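Local coordinates for protein soluble lytic transglycosylase B3 (Pseudomonas aeruginosa, PDB 5ANZ) that probably cleaves the peptidoglycan of the bacterial cell wall as a lytic transglycosylase and contributes to cell-wall turnover, holding a calcium ion in its fold, at residues Lys243-Ile248 with Ile323-Asn328; Gln251-Glu256 with Val336-Asp341; Glu125-Ala128 with Asp133-Ala136; Ala139-Gly142 with Asn146-Ser149; Leu181-His186 with Thr211-Ala216. One frame throughout, in Å; residues are numbered along the deposited sequence.

Interaction 1 of 5, residues Lys243-Ile248 with Ile323-Asn328; sequences KASGWI and ILKYNN
Ser245 and Lys325 account for most of the surface buried here, and they illustrate how a long aliphatic chain can do apolar work on its way to a polar target. The lysine runs alongside the serine: its CB lies 3.5 Å from Ser245 OG, and its CD presses on Ser245 CB at 3.5 Å, tighter than usual carbon contact. The chain is nearly extended as far as CE and then turns at its last torsion (chi4 80°), which brings Lys325 NZ back to the carbonyl of Ser245, NZ to O 3.2 Å. The ammonium group meets that oxygen tilted 29° from the carbonyl plane. The acceptor belongs to a helix end, for Gly246, with positive phi, closes helix 231-244 in a Schellman motif. Ser245 OG is bonded to Tyr241 O in the preceding turn. The second patch is apolar: Ile323 lies side by side with Trp247, its CG1 3.9 Å from Trp247 CZ3 in the plane of the indole and at its edge. The remote end of that indole is fixed by a bond from Trp247 NE1 to Asp133. The contact thus joins the end of helix 231-244 to Ile323 of helix 318-324 and the chain that follows, with Tyr326, an N-acetylglucosamine-binding residue. Helix 134-145 touches both Trp247 and Ile323, while helix 330-343 packs on Ile323 from beyond the contact.

Interaction 2 of 5, residues Gln251-Glu256 with Val336-Asp341; sequences QPWGFE and VGLLAD
The backbone just ahead of strand 254-258 passes close to helix 330-343 at Trp253 and Gly337, whose CA atoms are 6.1 Å apart. Such an approach is possible because the helix presents a glycine: Gly337 CA sits over the five-membered ring of Trp253, 3.4 Å from its centroid and 13° off the ring normal, a CH-pi contact with the indole laid flat against the helix backbone. Trp253 reaches this place with CG between its backbone N and carbonyl carbon (chi1 57°). Over the opposite face, toward the rim, lies Phe255 N. Further round the indole, Leu338 adds a glancing apolar touch, CD2 to Trp253 CZ2 3.9 Å. The polar edge faces Asp341, one turn along the helix from Gly337. Trp253 NE1 shares its N-H between the two carboxylate oxygens in weak bonds, 3.1 Å to Asp341 OD2 and 3.2 Å to Asp341 OD1; carboxylate and ring planes are 31° apart. A water then donates to Asp341 OD2 and to Gly254 O, extending the aspartate's hold from the indole to the start of the strand. Trp253 also pairs through its backbone with Leu317 and touches Phe320 of helix 318-324. The contact therefore ties the small antiparallel sheet, through strand 254-258, to helix 330-343, whose Val336 and Ala340 rest on helix 134-145.

Interaction 3 of 5, residues Glu125-Ala128 with Asp133-Ala136; sequences EVDA and DADA
The carboxylate of Asp127 is met from above its plane by the backbone N-H of Ala134, which lies 43° out of that plane and donates to OD2. The bond, Ala134 N to Asp127 OD2, is 3.0 Å long, with an angle of 144° at the hydrogen. Carbon atoms gather round the same oxygen: Asp133 CA at 3.6 Å from Asp127 OD2, and Ala134 CB at 3.8 Å. The side chain of Asp133 starts away from helix 120-130; its carboxylate, the other flat group, is joined to the first by a water. That water donates both to Asp127 OD2 and to Asp133 OD1, 2.8 Å in each case, bridging two acids whose nearest oxygens remain 4.8 Å apart. Asp133 OD2 accepts bonds from Trp247 NE1 and Gly250 N.

The arrangement is a worked variation on helix capping. Asp133 occupies the N-cap position of helix 134-145, yet its side chain makes no capping bond; the first N-H of the helix is taken by Asp127, projecting from the preceding helix with CG anti to its own backbone N (chi1 -174°). The start of a helix is an electropositive place, which would probably favour the charged form of Asp127 and ease the nearness of the second acid. Helices 120-130 and 134-145 are thereby joined across a very short linker at the surface of the domain. Helix 231-244 packs on Val126 from one of them, and helix 106-118 meets Ala134 and Asp135 through Leu116.

Interaction 4 of 5, residues Ala139-Gly142 with Asn146-Ser149; sequences AIWG and NYGS
Tyr147 CB lies 4.1 Å from Trp141 CD2, while Tyr147 CA sits over the five-membered ring of that tryptophan, 3.5 Å from the centroid and 6° off the normal. Moving outward, CD1 approaches Trp141 CE3 at 3.9 Å, so that the phenol turns its edge to the indole face in an offset edge-to-face pair with planes at 89°. CE1 and CZ pass over Gly142, with CE1 3.3 Å from Gly142 CA; the glycine thus faces the phenol through a CH-pi contact. At the tip, OH is bonded to Arg108 O. In the backbone, Tyr147 N donates to Trp141 O (3.1 Å), and Asn146 N donates to Gly142 O (3.0 Å). Asn146 and Tyr147 both have positive phi as the helix gives way to a type I' turn, whose ends are tied by Asn146 ND2 to Ser149 OG. Trp141 NE1 is held by Gln204. The chemistry is that of a helix end folded back on itself: carbonyls near the end of the helix receive donors from the turn, the aromatic faces receive C-H groups, and both polar ring atoms have partners farther off, an arrangement that probably restricts rotation of both rings.

Interaction 5 of 5, residues Leu181-His186 with Thr211-Ala216; sequences LKILQH and THNQYA
Ile183 overlaps the imidazole of His212 obliquely, its CD1 reaching to 3.4 Å from His212 CD2. The pair joins two helices of the lysozyme-like transglycosylase domain, 170-186 and 209-215, whose short segments are 10.7 Å apart between axes and inclined at 53°. Such spacing leaves room for side chains rather than backbones to meet, and Ile183 spans much of it. Ile183 starts toward the second helix, and CG1, anti to the carbonyl carbon (chi1 -63°), carries CD1 to the ring of the histidine. His212 starts toward helix 170-186, with CG anti to the backbone N (chi1 175°). Asn213 was modelled in two conformers, which makes the short approach of its OD1 to Ile183 CG1 doubtful in detail. In one of these conformers Asn213 ND2 bonds to Ala179 O, one turn before Ile183. No hydrogen bond crosses between the two segments; the contact rests on van der Waals packing. Thr211, at the start of the second segment, binds N-acetylglucosamine, and the chain beyond Ala216 continues directly into the calcium site that starts at Asp218. Two neighbours hold the imidazole: NE2 of His212 is bonded to Asp188 OD2, while the methyl CB of Ala216 lies 3.3 Å above the ring plane, offset toward the rim.

Interactions 1 to 4 all involve helix 134-145, which supplies segments to interactions 3 and 4 and is touched by residues of interactions 1 and 2. Asp133 of interaction 3 accepts from Trp247 of interaction 1 (OD2 to NE1 2.8 Å), and Ile323 of interaction 1 meets Val336 of interaction 2 (CD1 to CG1 3.9 Å). Ile140, in interaction 4, packs on Tyr326 of interaction 1, a sugar-binding residue; the side chain of Trp141 is about 7 Å from that of Tyr326. Interaction 5 stands apart, about 31 Å from interaction 2 between centres, yet reaches interaction 1 where Tyr215 CE1 meets Ala244 CB at 3.4 Å. The side chain of Ser245 is about 8 Å from that of sugar-binding Thr211, and that of His212 about 9 Å from the calcium ion.

Interaction 1 of 5, residues Lys243-Ile248 with Ile323-Asn328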
# COMPACT_ATOMS: atom_id res chain seq x y z
N LYS A 243 -9.41 4.25 10.69
CA LYS A 243 -9.54 5.04 11.90
C LYS A 243 -8.48 4.59 12.90
O LYS A 243 -7.85 5.43 13.56
CB LYS A 243 -10.95 4.91 12.50
CG LYS A 243 -11.20 5.73 13.78
CD LYS A 243 -11.15 7.26 13.49
CE LYS A 243 -11.34 8.09 14.78
NZ LYS A 243 -12.73 8.01 15.33
N ALA A 244 -8.26 3.28 13.00
CA ALA A 244 -7.23 2.74 13.91
C ALA A 244 -5.85 3.23 13.48
O ALA A 244 -4.95 3.37 14.31
CB ALA A 244 -7.27 1.22 13.93
N SER A 245 -5.71 3.50 12.18
CA SER A 245 -4.45 3.95 11.59
C SER A 245 -4.26 5.45 11.69
O SER A 245 -3.24 5.97 11.22
CB SER A 245 -4.37 3.52 10.11
OG SER A 245 -4.36 2.10 9.97
N GLY A 246 -5.24 6.15 12.27
CA GLY A 246 -5.09 7.56 12.62
C GLY A 246 -5.87 8.57 11.79
O GLY A 246 -5.67 9.78 11.93
N TRP A 247 -6.79 8.10 10.95
CA TRP A 247 -7.59 9.01 10.13
C TRP A 247 -8.26 10.12 10.91
O TRP A 247 -8.95 9.88 11.92
CB TRP A 247 -8.69 8.24 9.37
CG TRP A 247 -9.23 9.04 8.22
CD1 TRP A 247 -10.34 9.85 8.21
CD2 TRP A 247 -8.65 9.13 6.92
NE1 TRP A 247 -10.48 10.43 6.96
CE2 TRP A 247 -9.46 10.00 6.16
CE3 TRP A 247 -7.52 8.56 6.32
CZ2 TRP A 247 -9.17 10.32 4.83
CZ3 TRP A 247 -7.25 8.86 5.00
CH2 TRP A 247 -8.07 9.74 4.27
N ILE A 248 -8.09 11.34 10.42
CA ILE A 248 -8.83 12.48 10.94
C ILE A 248 -9.84 12.92 9.90
O ILE A 248 -9.46 13.39 8.83
CB ILE A 248 -7.90 13.64 11.27
CG1 ILE A 248 -6.86 13.21 12.31
CG2 ILE A 248 -8.72 14.83 11.76
CD1 ILE A 248 -5.61 14.08 12.31
N ILE A 323 -2.99 5.99 5.37
CA ILE A 323 -3.13 5.16 4.19
C ILE A 323 -1.92 4.24 4.04
O ILE A 323 -2.04 3.10 3.64
CB ILE A 323 -3.29 6.03 2.94
CG1 ILE A 323 -4.56 6.87 3.06
CG2 ILE A 323 -3.28 5.14 1.69
CD1 ILE A 323 -4.60 8.05 2.09
N LEU A 324 -0.74 4.73 4.43
CA LEU A 324 0.47 3.90 4.31
C LEU A 324 0.41 2.66 5.19
O LEU A 324 1.11 1.66 4.94
CB LEU A 324 1.70 4.74 4.67
CG LEU A 324 2.14 5.76 3.63
CD1 LEU A 324 3.25 6.62 4.22
CD2 LEU A 324 2.63 5.06 2.39
N LYS A 325 -0.41 2.70 6.23
CA LYS A 325 -0.53 1.54 7.10
C LYS A 325 -1.35 0.45 6.39
O LYS A 325 -1.31 -0.72 6.77
CB LYS A 325 -1.17 1.93 8.44
CG LYS A 325 -0.34 2.92 9.24
CD LYS A 325 -0.93 3.14 10.62
CE LYS A 325 0.00 3.94 11.52
NZ LYS A 325 -0.06 5.40 11.26
N TYR A 326 -2.07 0.83 5.35
CA TYR A 326 -2.88 -0.11 4.58
C TYR A 326 -1.97 -0.79 3.55
O TYR A 326 -2.03 -2.01 3.36
CB TYR A 326 -4.07 0.62 3.89
CG TYR A 326 -5.31 -0.24 3.73
CD1 TYR A 326 -5.32 -1.30 2.86
CD2 TYR A 326 -6.47 0.01 4.48
CE1 TYR A 326 -6.43 -2.10 2.72
CE2 TYR A 326 -7.60 -0.80 4.34
CZ TYR A 326 -7.57 -1.85 3.46
OH TYR A 326 -8.68 -2.65 3.29
N ASN A 327 -1.10 -0.00 2.93
CA ASN A 327 -0.09 -0.48 2.01
C ASN A 327 1.05 0.52 2.05
O ASN A 327 0.88 1.70 1.74
CB ASN A 327 -0.68 -0.66 0.59
CG ASN A 327 0.37 -1.05 -0.46
OD1 ASN A 327 1.52 -0.63 -0.41
ND2 ASN A 327 -0.06 -1.81 -1.45
N ASN A 328 2.21 0.04 2.47
CA ASN A 328 3.35 0.92 2.73
C ASN A 328 4.12 1.24 1.46
O ASN A 328 5.31 0.96 1.36
CB ASN A 328 4.28 0.27 3.75
CG ASN A 328 5.20 1.26 4.40
OD1 ASN A 328 4.90 2.45 4.47
ND2 ASN A 328 6.34 0.78 4.89

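Interaction 2 of 5, residues Gln251-Glu256 with Val336-Asp341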
# COMPACT_ATOMS: atom_id res chain seq x y z
N GLN A 251 -9.82 16.00 7.10
CA GLN A 251 -8.49 16.57 6.88
C GLN A 251 -7.95 16.04 5.56
O GLN A 251 -8.12 14.88 5.24
CB GLN A 251 -7.55 16.21 8.05
CG GLN A 251 -6.37 17.15 8.19
CD GLN A 251 -5.53 16.84 9.41
OE1 GLN A 251 -4.57 16.07 9.34
NE2 GLN A 251 -5.89 17.44 10.55
N PRO A 252 -7.31 16.90 4.76
CA PRO A 252 -6.77 16.38 3.49
C PRO A 252 -5.61 15.41 3.72
O PRO A 252 -4.85 15.56 4.68
CB PRO A 252 -6.28 17.65 2.76
CG PRO A 252 -6.18 18.72 3.80
CD PRO A 252 -7.18 18.36 4.89
N TRP A 253 -5.50 14.41 2.84
CA TRP A 253 -4.34 13.52 2.87
C TRP A 253 -3.08 14.29 2.52
O TRP A 253 -1.97 13.96 2.96
CB TRP A 253 -4.53 12.35 1.91
CG TRP A 253 -4.79 12.80 0.51
CD1 TRP A 253 -6.01 13.01 -0.09
CD2 TRP A 253 -3.80 13.13 -0.47
NE1 TRP A 253 -5.83 13.43 -1.39
CE2 TRP A 253 -4.49 13.52 -1.64
CE3 TRP A 253 -2.40 13.13 -0.47
CZ2 TRP A 253 -3.81 13.90 -2.80
CZ3 TRP A 253 -1.73 13.50 -1.61
CH2 TRP A 253 -2.44 13.88 -2.77
N GLY A 254 -3.26 15.33 1.73
CA GLY A 254 -2.13 16.10 1.24
C GLY A 254 -2.58 16.84 0.00
O GLY A 254 -3.76 16.82 -0.37
N PHE A 255 -1.63 17.52 -0.62
CA PHE A 255 -1.97 18.29 -1.80
C PHE A 255 -0.72 18.65 -2.57
O PHE A 255 0.38 18.67 -2.02
CB PHE A 255 -2.75 19.57 -1.41
CG PHE A 255 -2.17 20.29 -0.21
CD1 PHE A 255 -1.13 21.18 -0.36
CD2 PHE A 255 -2.67 20.05 1.06
CE1 PHE A 255 -0.61 21.84 0.74
CE2 PHE A 255 -2.15 20.70 2.15
CZ PHE A 255 -1.11 21.60 1.99
N GLU A 256 -0.89 18.96 -3.85
CA GLU A 256 0.23 19.37 -4.67
C GLU A 256 0.71 20.76 -4.32
O GLU A 256 -0.09 21.62 -3.96
CB GLU A 256 -0.16 19.31 -6.16
CG GLU A 256 1.02 19.55 -7.07
CD GLU A 256 0.66 19.41 -8.53
OE1 GLU A 256 -0.54 19.26 -8.84
OE2 GLU A 256 1.60 19.45 -9.36
N VAL A 336 -4.33 6.45 -3.81
CA VAL A 336 -5.54 6.51 -3.00
C VAL A 336 -6.04 7.93 -2.78
O VAL A 336 -7.21 8.22 -2.95
CB VAL A 336 -5.32 5.83 -1.64
CG1 VAL A 336 -6.50 6.09 -0.71
CG2 VAL A 336 -5.14 4.33 -1.85
N GLY A 337 -5.14 8.84 -2.41
CA GLY A 337 -5.55 10.21 -2.16
C GLY A 337 -6.10 10.89 -3.41
O GLY A 337 -7.14 11.54 -3.37
N LEU A 338 -5.39 10.73 -4.52
CA LEU A 338 -5.85 11.32 -5.78
C LEU A 338 -7.14 10.68 -6.30
O LEU A 338 -7.98 11.35 -6.91
CB LEU A 338 -4.77 11.22 -6.86
CG LEU A 338 -3.50 12.04 -6.61
CD1 LEU A 338 -2.41 11.64 -7.59
CD2 LEU A 338 -3.79 13.55 -6.71
N LEU A 339 -7.32 9.38 -6.07
CA LEU A 339 -8.57 8.75 -6.47
C LEU A 339 -9.74 9.30 -5.64
O LEU A 339 -10.81 9.62 -6.18
CB LEU A 339 -8.49 7.23 -6.31
CG LEU A 339 -9.75 6.46 -6.70
CD1 LEU A 339 -10.16 6.72 -8.16
CD2 LEU A 339 -9.49 4.97 -6.49
N ALA A 340 -9.54 9.40 -4.33
CA ALA A 340 -10.58 9.98 -3.48
C ALA A 340 -10.91 11.39 -3.94
O ALA A 340 -12.07 11.75 -4.07
CB ALA A 340 -10.12 10.00 -2.02
N ASP A 341 -9.87 12.18 -4.23
CA ASP A 341 -10.11 13.54 -4.76
C ASP A 341 -10.87 13.53 -6.10
O ASP A 341 -11.71 14.40 -6.37
CB ASP A 341 -8.78 14.26 -4.98
CG ASP A 341 -8.06 14.61 -3.68
OD1 ASP A 341 -8.64 14.43 -2.59
OD2 ASP A 341 -6.91 15.12 -3.77
O HOH W 1 -5.44 17.04 -2.43

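Interaction 3 of 5, residues Glu125-Ala128 with Asp133-Ala136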
# COMPACT_ATOMS: atom_id res chain seq x y z
N GLU A 125 -23.63 6.03 7.30
CA GLU A 125 -23.60 5.44 8.63
C GLU A 125 -22.17 5.08 9.04
O GLU A 125 -21.81 5.18 10.21
CB GLU A 125 -24.52 4.21 8.68
CG GLU A 125 -25.98 4.60 8.44
CD GLU A 125 -26.93 3.41 8.37
OE1 GLU A 125 -26.47 2.29 8.10
OE2 GLU A 125 -28.14 3.62 8.59
N VAL A 126 -21.35 4.67 8.07
CA VAL A 126 -19.96 4.33 8.34
C VAL A 126 -19.12 5.58 8.55
O VAL A 126 -18.34 5.64 9.50
CB VAL A 126 -19.37 3.49 7.20
CG1 VAL A 126 -17.85 3.41 7.32
CG2 VAL A 126 -19.99 2.09 7.18
N ASP A 127 -19.27 6.54 7.64
CA ASP A 127 -18.62 7.86 7.69
C ASP A 127 -18.88 8.50 9.06
O ASP A 127 -17.98 9.09 9.65
CB ASP A 127 -19.15 8.76 6.54
CG ASP A 127 -18.44 10.11 6.41
OD1 ASP A 127 -18.32 10.84 7.42
OD2 ASP A 127 -18.06 10.48 5.26
N ALA A 128 -20.10 8.34 9.55
CA ALA A 128 -20.51 8.94 10.81
C ALA A 128 -20.11 8.13 12.04
O ALA A 128 -19.77 8.70 13.08
CB ALA A 128 -22.02 9.18 10.81
N ASP A 133 -13.88 9.58 6.18
CA ASP A 133 -14.51 10.10 4.97
C ASP A 133 -14.87 8.98 4.00
O ASP A 133 -14.04 8.12 3.71
CB ASP A 133 -13.59 11.11 4.29
CG ASP A 133 -13.33 12.32 5.18
OD1 ASP A 133 -14.14 13.25 5.16
OD2 ASP A 133 -12.34 12.31 5.93
N ALA A 134 -16.10 9.03 3.50
CA ALA A 134 -16.60 8.01 2.59
C ALA A 134 -15.72 7.91 1.35
O ALA A 134 -15.52 6.82 0.82
CB ALA A 134 -18.03 8.31 2.18
N ASP A 135 -15.23 9.06 0.87
CA ASP A 135 -14.48 9.05 -0.39
C ASP A 135 -13.18 8.29 -0.22
O ASP A 135 -12.73 7.61 -1.14
CB ASP A 135 -14.19 10.47 -0.88
CG ASP A 135 -15.44 11.19 -1.40
OD1 ASP A 135 -16.49 10.54 -1.61
OD2 ASP A 135 -15.35 12.42 -1.61
N ALA A 136 -12.58 8.38 0.96
CA ALA A 136 -11.35 7.65 1.23
C ALA A 136 -11.61 6.15 1.38
O ALA A 136 -10.85 5.35 0.84
CB ALA A 136 -10.66 8.18 2.48
O HOH W 2 -16.77 12.72 4.26

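Interaction 4 of 5, residues Ala139-Gly142 with Asn146-Ser149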
# COMPACT_ATOMS: atom_id res chain seq x y z
N ALA A 139 -12.15 4.93 -2.07
CA ALA A 139 -10.91 4.90 -2.84
C ALA A 139 -10.06 3.69 -2.48
O ALA A 139 -9.47 3.07 -3.35
CB ALA A 139 -10.12 6.20 -2.63
N ILE A 140 -9.99 3.36 -1.19
CA ILE A 140 -9.21 2.19 -0.77
C ILE A 140 -9.83 0.93 -1.39
O ILE A 140 -9.12 0.04 -1.89
CB ILE A 140 -9.18 2.07 0.77
CG1 ILE A 140 -8.33 3.19 1.41
CG2 ILE A 140 -8.66 0.67 1.20
CD1 ILE A 140 -6.81 2.99 1.42
N TRP A 141 -11.15 0.86 -1.34
CA TRP A 141 -11.89 -0.27 -1.89
C TRP A 141 -11.59 -0.42 -3.38
O TRP A 141 -11.39 -1.52 -3.89
CB TRP A 141 -13.38 -0.02 -1.67
CG TRP A 141 -14.34 -1.15 -1.90
CD1 TRP A 141 -14.09 -2.50 -1.84
CD2 TRP A 141 -15.73 -1.00 -2.17
NE1 TRP A 141 -15.28 -3.19 -2.06
CE2 TRP A 141 -16.28 -2.29 -2.27
CE3 TRP A 141 -16.57 0.12 -2.33
CZ2 TRP A 141 -17.64 -2.49 -2.53
CZ3 TRP A 141 -17.91 -0.09 -2.57
CH2 TRP A 141 -18.43 -1.38 -2.67
N GLY A 142 -11.55 0.70 -4.09
CA GLY A 142 -11.18 0.67 -5.51
C GLY A 142 -9.76 0.19 -5.74
O GLY A 142 -9.51 -0.61 -6.64
N ASN A 146 -10.80 -3.30 -6.76
CA ASN A 146 -11.71 -2.75 -7.76
C ASN A 146 -13.17 -2.82 -7.30
O ASN A 146 -14.05 -3.24 -8.04
CB ASN A 146 -11.55 -3.49 -9.09
CG ASN A 146 -11.94 -2.63 -10.26
OD1 ASN A 146 -11.73 -1.42 -10.25
ND2 ASN A 146 -12.53 -3.25 -11.28
N TYR A 147 -13.40 -2.40 -6.06
CA TYR A 147 -14.73 -2.34 -5.46
C TYR A 147 -15.36 -3.73 -5.39
O TYR A 147 -16.57 -3.89 -5.56
CB TYR A 147 -15.63 -1.38 -6.24
CG TYR A 147 -14.95 -0.07 -6.60
CD1 TYR A 147 -14.73 0.91 -5.64
CD2 TYR A 147 -14.58 0.21 -7.91
CE1 TYR A 147 -14.13 2.10 -5.96
CE2 TYR A 147 -13.97 1.42 -8.24
CZ TYR A 147 -13.75 2.36 -7.26
OH TYR A 147 -13.15 3.54 -7.61
N GLY A 148 -14.51 -4.72 -5.14
CA GLY A 148 -14.95 -6.10 -4.97
C GLY A 148 -14.96 -6.98 -6.21
O GLY A 148 -15.34 -8.15 -6.13
N SER A 149 -14.56 -6.45 -7.37
CA SER A 149 -14.59 -7.27 -8.58
C SER A 149 -13.30 -8.07 -8.81
O SER A 149 -13.27 -8.98 -9.63
CB SER A 149 -14.88 -6.39 -9.79
OG SER A 149 -13.74 -5.63 -10.14

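Interaction 5 of 5, residues Leu181-His186 with Thr211-Ala216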
# COMPACT_ATOMS: atom_id res chain seq x y z
N LEU A 181 -7.79 -20.18 9.83
CA LEU A 181 -8.58 -21.30 10.32
C LEU A 181 -9.53 -20.85 11.43
O LEU A 181 -10.63 -21.39 11.56
CB LEU A 181 -7.68 -22.44 10.82
CG LEU A 181 -6.92 -23.20 9.71
CD1 LEU A 181 -5.80 -24.06 10.29
CD2 LEU A 181 -7.90 -24.08 8.93
N LYS A 182 -9.12 -19.87 12.23
CA LYS A 182 -9.97 -19.36 13.29
C LYS A 182 -11.17 -18.62 12.72
O LYS A 182 -12.28 -18.68 13.29
CB LYS A 182 -9.19 -18.43 14.23
CG LYS A 182 -8.06 -19.14 14.95
CD LYS A 182 -7.38 -18.22 15.96
CE LYS A 182 -6.30 -18.97 16.74
NZ LYS A 182 -5.40 -18.06 17.50
N ILE A 183 -10.95 -17.93 11.60
CA ILE A 183 -12.03 -17.27 10.88
C ILE A 183 -13.05 -18.30 10.39
O ILE A 183 -14.26 -18.11 10.55
CB ILE A 183 -11.49 -16.46 9.70
CG1 ILE A 183 -10.57 -15.35 10.21
CG2 ILE A 183 -12.66 -15.89 8.89
CD1 ILE A 183 -9.88 -14.54 9.10
N LEU A 184 -12.57 -19.39 9.82
CA LEU A 184 -13.47 -20.48 9.41
C LEU A 184 -14.19 -21.08 10.60
O LEU A 184 -15.38 -21.35 10.53
CB LEU A 184 -12.71 -21.57 8.66
CG LEU A 184 -12.09 -21.08 7.35
CD1 LEU A 184 -11.32 -22.19 6.66
CD2 LEU A 184 -13.19 -20.51 6.44
N GLN A 185 -13.47 -21.30 11.69
CA GLN A 185 -14.05 -21.87 12.90
C GLN A 185 -15.18 -20.98 13.43
O GLN A 185 -16.21 -21.47 13.88
CB GLN A 185 -12.97 -22.07 13.96
CG GLN A 185 -13.47 -22.67 15.25
CD GLN A 185 -12.46 -23.62 15.86
OE1 GLN A 185 -11.88 -24.45 15.16
NE2 GLN A 185 -12.25 -23.51 17.16
N HIS A 186 -14.99 -19.67 13.35
CA HIS A 186 -15.99 -18.74 13.85
C HIS A 186 -17.17 -18.61 12.91
O HIS A 186 -18.26 -18.22 13.32
CB HIS A 186 -15.38 -17.36 14.11
CG HIS A 186 -16.27 -16.47 14.93
ND1 HIS A 186 -16.87 -15.35 14.41
CD2 HIS A 186 -16.67 -16.57 16.22
CE1 HIS A 186 -17.60 -14.78 15.36
NE2 HIS A 186 -17.50 -15.49 16.46
N THR A 211 -5.11 -9.27 10.29
CA THR A 211 -5.75 -7.96 10.22
C THR A 211 -7.27 -8.09 10.27
O THR A 211 -7.96 -7.31 10.93
CB THR A 211 -5.33 -7.20 8.93
OG1 THR A 211 -3.92 -6.98 8.98
CG2 THR A 211 -6.07 -5.88 8.81
N HIS A 212 -7.81 -9.08 9.57
CA HIS A 212 -9.23 -9.36 9.68
C HIS A 212 -9.62 -9.60 11.14
O HIS A 212 -10.60 -9.02 11.64
CB HIS A 212 -9.61 -10.59 8.83
CG HIS A 212 -11.03 -11.02 8.99
ND1 HIS A 212 -12.03 -10.63 8.12
CD2 HIS A 212 -11.62 -11.78 9.95
CE1 HIS A 212 -13.17 -11.15 8.53
NE2 HIS A 212 -12.96 -11.85 9.61
N ASN A 213 -8.85 -10.43 11.84
CA ASN A 213 -9.24 -10.81 13.18
C ASN A 213 -9.18 -9.65 14.19
O ASN A 213 -9.88 -9.68 15.20
CB ASN A 213 -8.38 -11.98 13.66
CG ASN A 213 -8.82 -13.30 13.05
OD1 ASN A 213 -9.90 -13.39 12.45
ND2 ASN A 213 -8.01 -14.35 13.22
N GLN A 214 -8.39 -8.62 13.89
CA GLN A 214 -8.32 -7.46 14.77
C GLN A 214 -9.22 -6.33 14.32
O GLN A 214 -9.75 -5.59 15.15
CB GLN A 214 -6.89 -6.95 14.90
CG GLN A 214 -6.80 -5.74 15.83
CD GLN A 214 -5.38 -5.40 16.24
OE1 GLN A 214 -4.43 -6.10 15.88
NE2 GLN A 214 -5.23 -4.31 16.99
N TYR A 215 -9.42 -6.17 13.01
CA TYR A 215 -10.11 -4.96 12.54
C TYR A 215 -11.38 -5.17 11.72
O TYR A 215 -12.11 -4.22 11.49
CB TYR A 215 -9.16 -4.09 11.70
CG TYR A 215 -7.98 -3.63 12.51
CD1 TYR A 215 -8.11 -2.56 13.38
CD2 TYR A 215 -6.75 -4.27 12.41
CE1 TYR A 215 -7.01 -2.14 14.15
CE2 TYR A 215 -5.67 -3.86 13.16
CZ TYR A 215 -5.80 -2.79 14.02
OH TYR A 215 -4.72 -2.38 14.77
N ALA A 216 -11.66 -6.39 11.27
CA ALA A 216 -12.92 -6.59 10.56
C ALA A 216 -14.12 -6.33 11.48
O ALA A 216 -14.07 -6.53 12.71
CB ALA A 216 -12.99 -7.99 9.96